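Local coordinates for protein probable CoA-transferase alpha subunit (Rhodococcus jostii, PDB 6COJ) that forms, together with a beta subunit, the IpdAB hydrolase that cleaves a ring of a CoA-linked intermediate in cholesterol breakdown, at residues V64-G68 with F202-Y206; V81-G87 with E109-M115; C122-A127 with M172-L177. The protein carries 1 engineered substitution. One frame throughout, in Å; residues are numbered along the deposited sequence.

In the fold
Interaction 1 joins strand 62-65 of the parallel sheet to helix 203-208, interaction 2 pairs two strands of that sheet, and interaction 3 sets helix 117-128 against the end of an antiparallel strand and the link into strand 177-184. Val64 O lies 2.7 Å from Tyr85 N and Val64 N 2.9 Å from Lys83 O, both probable hydrogen bonds; the centres of interactions 1 and 2 are about 13 Å apart. Interaction 3 packs beside both, with Leu177 CD2 3.7 Å from Val65 CG2 and Met172 CE 3.6 Å from Met115 SD. Nearest atoms of the bound CoA thioester lie about 6 Å from the Tyr67 side chain and from Gly87, but about 12 Å from the Cys122 side chain.

Interaction 1. Residues V64-G68 with F202-Y206; sequences VVTYG and FDDLY
Val64 and Val65 lie in extended conformation on a strand of the central parallel sheet; the chain then turns a corner at Thr66 and Tyr67 (phi/psi -164/154° and -87/97°). Opposite lies the first turn of a helix that starts at Asp203, with Phe202 at the N-cap position and Tyr206 N bonded to Phe202 O at 3.0 Å. The backbones stay well apart: Val65 and Tyr206 CA atoms are 9.1 Å from each other, those of Tyr67 and Phe202 9.4 Å, and aromatic side chains span the gap. Tyr206 (chi1 -81°, m) reaches across so that its CE1 lies 3.5 Å from Val65 O and 4.3 Å from Val65 CG1, while its OH comes 3.3 Å from Thr66 CA. Tyr67 and Phe202, both m, point at each other; their ring centroids are 5.1 Å apart, the planes inclined at 45°, and Tyr67 CE2 sits over one face of the Phe202 ring, 3.5 Å from its CD1. Tyr67 OH bonds to the carbonyl of the engineered Ala117, and the Tyr67 ring also meets Trp41; both residues line the ligand pocket. A strand of a Rossmann-like sheet thus meets a helix start through a largely aromatic contact, in which one water accepts from both Tyr67 N (2.9 Å) and Tyr206 OH (2.8 Å).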
loop_
_atom_site.group_PDB
_atom_site.type_symbol
_atom_site.label_atom_id
_atom_site.label_comp_id
_atom_site.label_asym_id
_atom_site.label_seq_id
_atom_site.Cartn_x
_atom_site.Cartn_y
_atom_site.Cartn_z
ATOM N N VAL A 64 14.269 1.857 -19.451
ATOM C CA VAL A 64 13.713 0.705 -18.741
ATOM C C VAL A 64 13.666 1.004 -17.250
ATOM O O VAL A 64 14.655 1.477 -16.673
ATOM C CB VAL A 64 14.512 -0.581 -19.025
ATOM C CG1 VAL A 64 13.887 -1.758 -18.286
ATOM C CG2 VAL A 64 14.523 -0.868 -20.507
ATOM N N VAL A 65 12.521 0.719 -16.630
ATOM C CA VAL A 65 12.326 0.841 -15.184
ATOM C C VAL A 65 12.073 -0.566 -14.664
ATOM O O VAL A 65 11.114 -1.217 -15.093
ATOM C CB VAL A 65 11.137 1.756 -14.845
ATOM C CG1 VAL A 65 10.944 1.835 -13.342
ATOM C CG2 VAL A 65 11.346 3.147 -15.430
ATOM N N THR A 66 12.926 -1.046 -13.760
ATOM C CA THR A 66 12.813 -2.454 -13.394
ATOM C C THR A 66 13.570 -2.739 -12.105
ATOM O O THR A 66 14.516 -2.032 -11.751
ATOM C CB THR A 66 13.356 -3.342 -14.523
ATOM O OG1 THR A 66 13.071 -4.717 -14.223
ATOM C CG2 THR A 66 14.870 -3.150 -14.696
ATOM N N TYR A 67 13.128 -3.784 -11.410
ATOM C CA TYR A 67 13.972 -4.494 -10.457
ATOM C C TYR A 67 14.694 -5.541 -11.287
ATOM O O TYR A 67 14.143 -6.604 -11.582
ATOM C CB TYR A 67 13.118 -5.135 -9.374
ATOM C CG TYR A 67 12.552 -4.166 -8.361
ATOM C CD1 TYR A 67 13.394 -3.444 -7.509
ATOM C CD2 TYR A 67 11.175 -3.981 -8.236
ATOM C CE1 TYR A 67 12.866 -2.577 -6.545
ATOM C CE2 TYR A 67 10.644 -3.124 -7.273
ATOM C CZ TYR A 67 11.496 -2.426 -6.436
ATOM O OH TYR A 67 10.943 -1.594 -5.478
ATOM N N GLY A 68 15.922 -5.225 -11.692
ATOM C CA GLY A 68 16.512 -5.879 -12.852
ATOM C C GLY A 68 16.984 -7.306 -12.632
ATOM O O GLY A 68 17.470 -7.687 -11.569
ATOM N N PHE A 202 5.562 -6.342 -7.629
ATOM C CA PHE A 202 5.027 -4.997 -7.760
ATOM C C PHE A 202 4.288 -4.848 -9.077
ATOM O O PHE A 202 4.139 -3.735 -9.590
ATOM C CB PHE A 202 6.160 -3.975 -7.632
ATOM C CG PHE A 202 6.921 -4.115 -6.349
ATOM C CD1 PHE A 202 7.905 -5.084 -6.204
ATOM C CD2 PHE A 202 6.608 -3.320 -5.267
ATOM C CE1 PHE A 202 8.558 -5.246 -4.978
ATOM C CE2 PHE A 202 7.273 -3.472 -4.056
ATOM C CZ PHE A 202 8.248 -4.433 -3.920
ATOM N N ASP A 203 3.778 -5.963 -9.613
ATOM C CA ASP A 203 3.239 -5.927 -10.972
ATOM C C ASP A 203 1.998 -5.055 -11.067
ATOM O O ASP A 203 1.752 -4.443 -12.119
ATOM C CB ASP A 203 2.943 -7.338 -11.476
ATOM C CG ASP A 203 4.200 -8.129 -11.782
ATOM O OD1 ASP A 203 5.309 -7.575 -11.620
ATOM O OD2 ASP A 203 4.077 -9.308 -12.184
ATOM N N ASP A 204 1.207 -4.991 -9.995
ATOM C CA ASP A 204 0.073 -4.073 -9.978
ATOM C C ASP A 204 0.537 -2.626 -10.092
ATOM O O ASP A 204 -0.074 -1.827 -10.812
ATOM C CB ASP A 204 -0.755 -4.282 -8.705
ATOM C CG ASP A 204 0.080 -4.163 -7.438
ATOM O OD1 ASP A 204 1.233 -4.633 -7.419
ATOM O OD2 ASP A 204 -0.416 -3.606 -6.433
ATOM N N LEU A 205 1.614 -2.267 -9.386
ATOM C CA LEU A 205 2.118 -0.898 -9.455
ATOM C C LEU A 205 2.653 -0.560 -10.842
ATOM O O LEU A 205 2.443 0.551 -11.339
ATOM C CB LEU A 205 3.212 -0.680 -8.411
ATOM C CG LEU A 205 2.805 -0.826 -6.945
ATOM C CD1 LEU A 205 3.987 -0.569 -6.020
ATOM C CD2 LEU A 205 1.681 0.134 -6.642
ATOM N N TYR A 206 3.350 -1.498 -11.484
ATOM C CA TYR A 206 3.827 -1.243 -12.841
ATOM C C TYR A 206 2.660 -0.958 -13.774
ATOM O O TYR A 206 2.697 -0.010 -14.564
ATOM C CB TYR A 206 4.658 -2.423 -13.352
ATOM C CG TYR A 206 6.096 -2.434 -12.874
ATOM C CD1 TYR A 206 7.019 -1.540 -13.397
ATOM C CD2 TYR A 206 6.526 -3.325 -11.897
ATOM C CE1 TYR A 206 8.342 -1.540 -12.972
ATOM C CE2 TYR A 206 7.845 -3.334 -11.458
ATOM C CZ TYR A 206 8.739 -2.431 -12.000
ATOM O OH TYR A 206 10.041 -2.429 -11.580
HETATM O O HOH W 1 10.589 -5.209 -11.669
#

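Interaction 2. Residues V81-G87 with E109-M115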
loop_
_atom_site.group_PDB
_atom_site.type_symbol
_atom_site.label_atom_id
_atom_site.label_comp_id
_atom_site.label_asym_id
_atom_site.label_seq_id
_atom_site.Cartn_x
_atom_site.Cartn_y
_atom_site.Cartn_z
ATOM N N VAL A 81 18.721 -0.685 -24.790
ATOM C CA VAL A 81 18.553 0.144 -23.598
ATOM C C VAL A 81 19.414 1.389 -23.733
ATOM O O VAL A 81 20.630 1.299 -23.958
ATOM C CB VAL A 81 18.909 -0.629 -22.322
ATOM C CG1 VAL A 81 18.684 0.247 -21.089
ATOM C CG2 VAL A 81 18.091 -1.905 -22.241
ATOM N N THR A 82 18.785 2.553 -23.616
ATOM C CA THR A 82 19.490 3.827 -23.563
ATOM C C THR A 82 19.669 4.313 -22.134
ATOM O O THR A 82 20.732 4.838 -21.783
ATOM C CB THR A 82 18.707 4.879 -24.355
ATOM O OG1 THR A 82 18.648 4.488 -25.727
ATOM C CG2 THR A 82 19.372 6.255 -24.266
ATOM N N LYS A 83 18.645 4.145 -21.307
ATOM C CA LYS A 83 18.640 4.652 -19.949
ATOM C C LYS A 83 17.917 3.628 -19.090
ATOM O O LYS A 83 16.959 2.993 -19.544
ATOM C CB LYS A 83 17.919 6.006 -19.908
ATOM C CG LYS A 83 18.047 6.768 -18.599
ATOM C CD LYS A 83 17.479 8.170 -18.751
ATOM C CE LYS A 83 17.652 8.988 -17.473
ATOM N NZ LYS A 83 16.991 10.329 -17.542
ATOM N N ALA A 84 18.396 3.441 -17.866
ATOM C CA ALA A 84 17.813 2.435 -16.989
ATOM C C ALA A 84 17.628 3.000 -15.593
ATOM O O ALA A 84 18.562 3.570 -15.023
ATOM C CB ALA A 84 18.676 1.163 -16.948
ATOM N N TYR A 85 16.417 2.831 -15.056
ATOM C CA TYR A 85 16.065 3.153 -13.681
ATOM C C TYR A 85 15.860 1.828 -12.958
ATOM O O TYR A 85 14.984 1.052 -13.345
ATOM C CB TYR A 85 14.742 3.922 -13.659
ATOM C CG TYR A 85 14.778 5.320 -14.242
ATOM C CD1 TYR A 85 14.813 5.528 -15.616
ATOM C CD2 TYR A 85 14.762 6.433 -13.412
ATOM C CE1 TYR A 85 14.844 6.811 -16.146
ATOM C CE2 TYR A 85 14.785 7.719 -13.934
ATOM C CZ TYR A 85 14.827 7.897 -15.305
ATOM O OH TYR A 85 14.852 9.160 -15.850
ATOM N N TYR A 86 16.643 1.568 -11.907
ATOM C CA TYR A 86 16.562 0.254 -11.264
ATOM C C TYR A 86 17.037 0.355 -9.825
ATOM O O TYR A 86 17.849 1.222 -9.485
ATOM C CB TYR A 86 17.409 -0.798 -12.018
ATOM C CG TYR A 86 18.861 -0.377 -12.171
ATOM C CD1 TYR A 86 19.274 0.378 -13.261
ATOM C CD2 TYR A 86 19.801 -0.687 -11.194
ATOM C CE1 TYR A 86 20.592 0.792 -13.391
ATOM C CE2 TYR A 86 21.115 -0.262 -11.307
ATOM C CZ TYR A 86 21.497 0.481 -12.395
ATOM O OH TYR A 86 22.798 0.900 -12.520
ATOM N N GLY A 87 16.544 -0.569 -8.997
ATOM C CA GLY A 87 16.965 -0.657 -7.613
ATOM C C GLY A 87 18.124 -1.614 -7.443
ATOM O O GLY A 87 18.872 -1.535 -6.464
ATOM N N GLU A 109 27.445 2.106 -22.154
ATOM C CA GLU A 109 26.409 2.093 -23.177
ATOM C C GLU A 109 25.049 2.548 -22.668
ATOM O O GLU A 109 24.163 2.817 -23.485
ATOM C CB GLU A 109 26.300 0.695 -23.779
ATOM C CG GLU A 109 27.511 0.340 -24.626
ATOM C CD GLU A 109 27.554 -1.117 -25.017
ATOM O OE1 GLU A 109 28.381 -1.475 -25.881
ATOM O OE2 GLU A 109 26.771 -1.907 -24.459
ATOM N N ILE A 110 24.851 2.642 -21.361
ATOM C CA ILE A 110 23.564 3.042 -20.812
ATOM C C ILE A 110 23.779 4.140 -19.780
ATOM O O ILE A 110 24.775 4.136 -19.048
ATOM C CB ILE A 110 22.779 1.847 -20.220
ATOM C CG1 ILE A 110 23.538 1.192 -19.069
ATOM C CG2 ILE A 110 22.476 0.810 -21.306
ATOM C CD1 ILE A 110 22.750 0.025 -18.407
ATOM N N ALA A 111 22.860 5.099 -19.749
ATOM C CA ALA A 111 22.822 6.088 -18.683
ATOM C C ALA A 111 21.975 5.492 -17.574
ATOM O O ALA A 111 20.889 4.969 -17.839
ATOM C CB ALA A 111 22.177 7.380 -19.184
ATOM N N VAL A 112 22.470 5.526 -16.344
ATOM C CA VAL A 112 21.765 4.878 -15.240
ATOM C C VAL A 112 21.199 5.903 -14.272
ATOM O O VAL A 112 21.849 6.903 -13.939
ATOM C CB VAL A 112 22.577 3.786 -14.508
ATOM C CG1 VAL A 112 23.025 2.692 -15.488
ATOM C CG2 VAL A 112 23.766 4.380 -13.778
ATOM N N ARG A 113 19.969 5.640 -13.827
ATOM C CA ARG A 113 19.404 6.302 -12.658
ATOM C C ARG A 113 19.182 5.232 -11.597
ATOM O O ARG A 113 18.045 4.903 -11.223
ATOM C CB ARG A 113 18.134 7.063 -13.018
ATOM C CG ARG A 113 18.365 8.186 -14.022
ATOM C CD ARG A 113 19.289 9.293 -13.476
ATOM N NE ARG A 113 19.500 10.335 -14.475
ATOM C CZ ARG A 113 20.508 10.344 -15.340
ATOM N NH1 ARG A 113 21.418 9.378 -15.307
ATOM N NH2 ARG A 113 20.605 11.327 -16.223
ATOM N N GLU A 114 20.295 4.671 -11.139
ATOM C CA GLU A 114 20.300 3.681 -10.079
ATOM C C GLU A 114 19.756 4.314 -8.805
ATOM O O GLU A 114 19.999 5.493 -8.524
ATOM C CB GLU A 114 21.749 3.216 -9.890
ATOM C CG GLU A 114 21.938 2.117 -8.870
ATOM C CD GLU A 114 23.329 1.524 -8.925
ATOM O OE1 GLU A 114 23.813 1.254 -10.040
ATOM O OE2 GLU A 114 23.944 1.343 -7.855
ATOM N N MET A 115 18.995 3.536 -8.040
ATOM C CA MET A 115 18.338 4.094 -6.867
ATOM C C MET A 115 18.164 3.012 -5.817
ATOM O O MET A 115 18.270 1.817 -6.103
ATOM C CB MET A 115 16.984 4.707 -7.238
ATOM C CG MET A 115 15.934 3.682 -7.641
ATOM S SD MET A 115 14.409 4.449 -8.241
ATOM C CE MET A 115 14.651 4.318 -10.019
HETATM O O HOH W 2 22.697 2.046 -25.555
#
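Tyr85 lays one face of its ring against the aliphatic part of Arg113, whose CB stands 3.8 Å from the ring centroid in a CH-pi contact, while Met115 CE approaches the ring edge. Lys83 CE lies over the guanidinium of Arg113, and the like charges, Lys83 NZ and Arg113 NE, stand 4.0 Å apart, a closeness made tolerable by Glu151, which salt-bridges both and also bonds Tyr85 OH. Beneath these side chains run two parallel strands joined through helix 99-106, a beta-alpha-beta unit in which 111-114 is the outermost strand of the sheet within this chain. The regular ladder comprises Ala111 N to Thr82 O (3.0 Å), Ala84 N to Ala111 O (2.9 Å) and Arg113 N to Ala84 O (2.8 Å); it skips Tyr86 N, 3.7 Å from Arg113 O and not bonded, before Met115 N meets Tyr86 O (3.0 Å). On the other face Tyr86 (chi1 56°, p) folds over Glu114 CA and donates from OH to Glu114 OE1 at 2.7 Å; the second carboxylate oxygen, OE2, bonds Ser110 of the beta subunit.

Interaction 3. Residues C122-A127 with M172-L177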
loop_
_atom_site.group_PDB
_atom_site.type_symbol
_atom_site.label_atom_id
_atom_site.label_comp_id
_atom_site.label_asym_id
_atom_site.label_seq_id
_atom_site.Cartn_x
_atom_site.Cartn_y
_atom_site.Cartn_z
ATOM N N CYS A 122 8.360 3.473 -4.452
ATOM C CA CYS A 122 7.861 4.814 -4.188
ATOM C C CYS A 122 7.531 5.552 -5.484
ATOM O O CYS A 122 6.454 6.152 -5.613
ATOM C CB CYS A 122 8.923 5.556 -3.382
ATOM S SG CYS A 122 8.519 7.233 -2.919
ATOM N N GLY A 123 8.451 5.522 -6.453
ATOM C CA GLY A 123 8.206 6.215 -7.707
ATOM C C GLY A 123 7.027 5.650 -8.476
ATOM O O GLY A 123 6.277 6.395 -9.115
ATOM N N LEU A 124 6.853 4.328 -8.435
ATOM C CA LEU A 124 5.697 3.725 -9.095
ATOM C C LEU A 124 4.409 4.109 -8.385
ATOM O O LEU A 124 3.400 4.388 -9.038
ATOM C CB LEU A 124 5.842 2.206 -9.150
ATOM C CG LEU A 124 6.974 1.665 -10.022
ATOM C CD1 LEU A 124 7.112 0.168 -9.794
ATOM C CD2 LEU A 124 6.697 1.952 -11.496
ATOM N N GLU A 125 4.435 4.156 -7.051
ATOM C CA GLU A 125 3.267 4.597 -6.298
ATOM C C GLU A 125 2.904 6.041 -6.627
ATOM O O GLU A 125 1.716 6.386 -6.716
ATOM C CB GLU A 125 3.525 4.426 -4.800
ATOM C CG GLU A 125 3.382 2.997 -4.314
ATOM C CD GLU A 125 3.813 2.814 -2.861
ATOM O OE1 GLU A 125 4.589 3.651 -2.353
ATOM O OE2 GLU A 125 3.365 1.830 -2.235
ATOM N N ALA A 126 3.903 6.906 -6.789
ATOM C CA ALA A 126 3.609 8.289 -7.152
ATOM C C ALA A 126 2.915 8.354 -8.508
ATOM O O ALA A 126 1.888 9.028 -8.665
ATOM C CB ALA A 126 4.885 9.135 -7.133
ATOM N N ALA A 127 3.445 7.629 -9.496
ATOM C CA ALA A 127 2.809 7.589 -10.805
ATOM C C ALA A 127 1.397 7.020 -10.725
ATOM O O ALA A 127 0.479 7.545 -11.367
ATOM C CB ALA A 127 3.666 6.769 -11.772
ATOM N N MET A 172 11.057 11.720 -4.372
ATOM C CA MET A 172 11.153 10.732 -5.436
ATOM C C MET A 172 10.185 11.107 -6.548
ATOM O O MET A 172 8.974 11.153 -6.311
ATOM C CB MET A 172 10.801 9.354 -4.886
ATOM C CG MET A 172 10.823 8.281 -5.962
ATOM S SD MET A 172 12.472 8.063 -6.649
ATOM C CE MET A 172 12.023 7.171 -8.128
ATOM N N PRO A 173 10.657 11.395 -7.758
ATOM C CA PRO A 173 9.725 11.738 -8.836
ATOM C C PRO A 173 8.922 10.521 -9.270
ATOM O O PRO A 173 9.358 9.370 -9.145
ATOM C CB PRO A 173 10.655 12.200 -9.965
ATOM C CG PRO A 173 11.909 11.390 -9.734
ATOM C CD PRO A 173 12.054 11.356 -8.228
ATOM N N ALA A 174 7.735 10.790 -9.803
ATOM C CA ALA A 174 6.917 9.716 -10.347
ATOM C C ALA A 174 7.652 8.993 -11.469
ATOM O O ALA A 174 8.267 9.620 -12.343
ATOM C CB ALA A 174 5.609 10.289 -10.884
ATOM N N LEU A 175 7.588 7.664 -11.437
ATOM C CA LEU A 175 8.112 6.836 -12.523
ATOM C C LEU A 175 6.981 6.517 -13.503
ATOM O O LEU A 175 6.473 5.395 -13.590
ATOM C CB LEU A 175 8.765 5.573 -11.957
ATOM C CG LEU A 175 10.024 5.814 -11.112
ATOM C CD1 LEU A 175 10.451 4.543 -10.389
ATOM C CD2 LEU A 175 11.163 6.348 -11.977
ATOM N N ASN A 176 6.563 7.548 -14.233
ATOM C CA ASN A 176 5.527 7.364 -15.239
ATOM C C ASN A 176 6.074 6.541 -16.394
ATOM O O ASN A 176 7.196 6.757 -16.854
ATOM C CB ASN A 176 5.061 8.721 -15.761
ATOM C CG ASN A 176 4.664 9.656 -14.641
ATOM O OD1 ASN A 176 3.611 9.492 -14.038
ATOM N ND2 ASN A 176 5.514 10.636 -14.351
ATOM N N LEU A 177 5.274 5.603 -16.879
ATOM C CA LEU A 177 5.706 4.672 -17.909
ATOM C C LEU A 177 4.827 4.781 -19.147
ATOM O O LEU A 177 3.602 4.901 -19.045
ATOM C CB LEU A 177 5.600 3.238 -17.390
ATOM C CG LEU A 177 6.177 2.972 -15.996
ATOM C CD1 LEU A 177 5.810 1.568 -15.517
ATOM C CD2 LEU A 177 7.685 3.166 -16.003
#
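In this CoA-transferase-family fold, helix 117-128 has a hollow at Gly123 that takes in the end of the antiparallel strand 168-173 and the link beyond it, which leads into strand 177-184. The helix itself follows strand 111-114, outermost in the parallel sheet within this chain. Into the dent drop the tip of Met172, with CE 4.0 Å from Gly123 CA, and Leu175, with CG 3.9 Å from the same atom; a beta carbon here would lie only 2.6 Å from Leu175 CG, a clash. The two backbones can therefore close to 4.6 Å between the CA atoms of Gly123 and Ala174. Small residues extend the groove along the helix: Ala126 and Ala127 receive the methyl of Ala174, their CB atoms 4.0 and 4.1 Å from Ala174 CB. The larger bumps take the flanks. Cys122 SG touches Met172 CB at 3.7 Å on one, while on another Leu124, whose CA-to-CB bond points away, brings CD2 back to 4.2 Å from Leu175 CB and 4.1 Å from Leu177 CD1. The close approach leaves Gly123 O with two donors: Ala127 N of its own helix at 3.1 Å, and Leu175 N at 3.0 Å with a nearly straight 177° N-H...O angle.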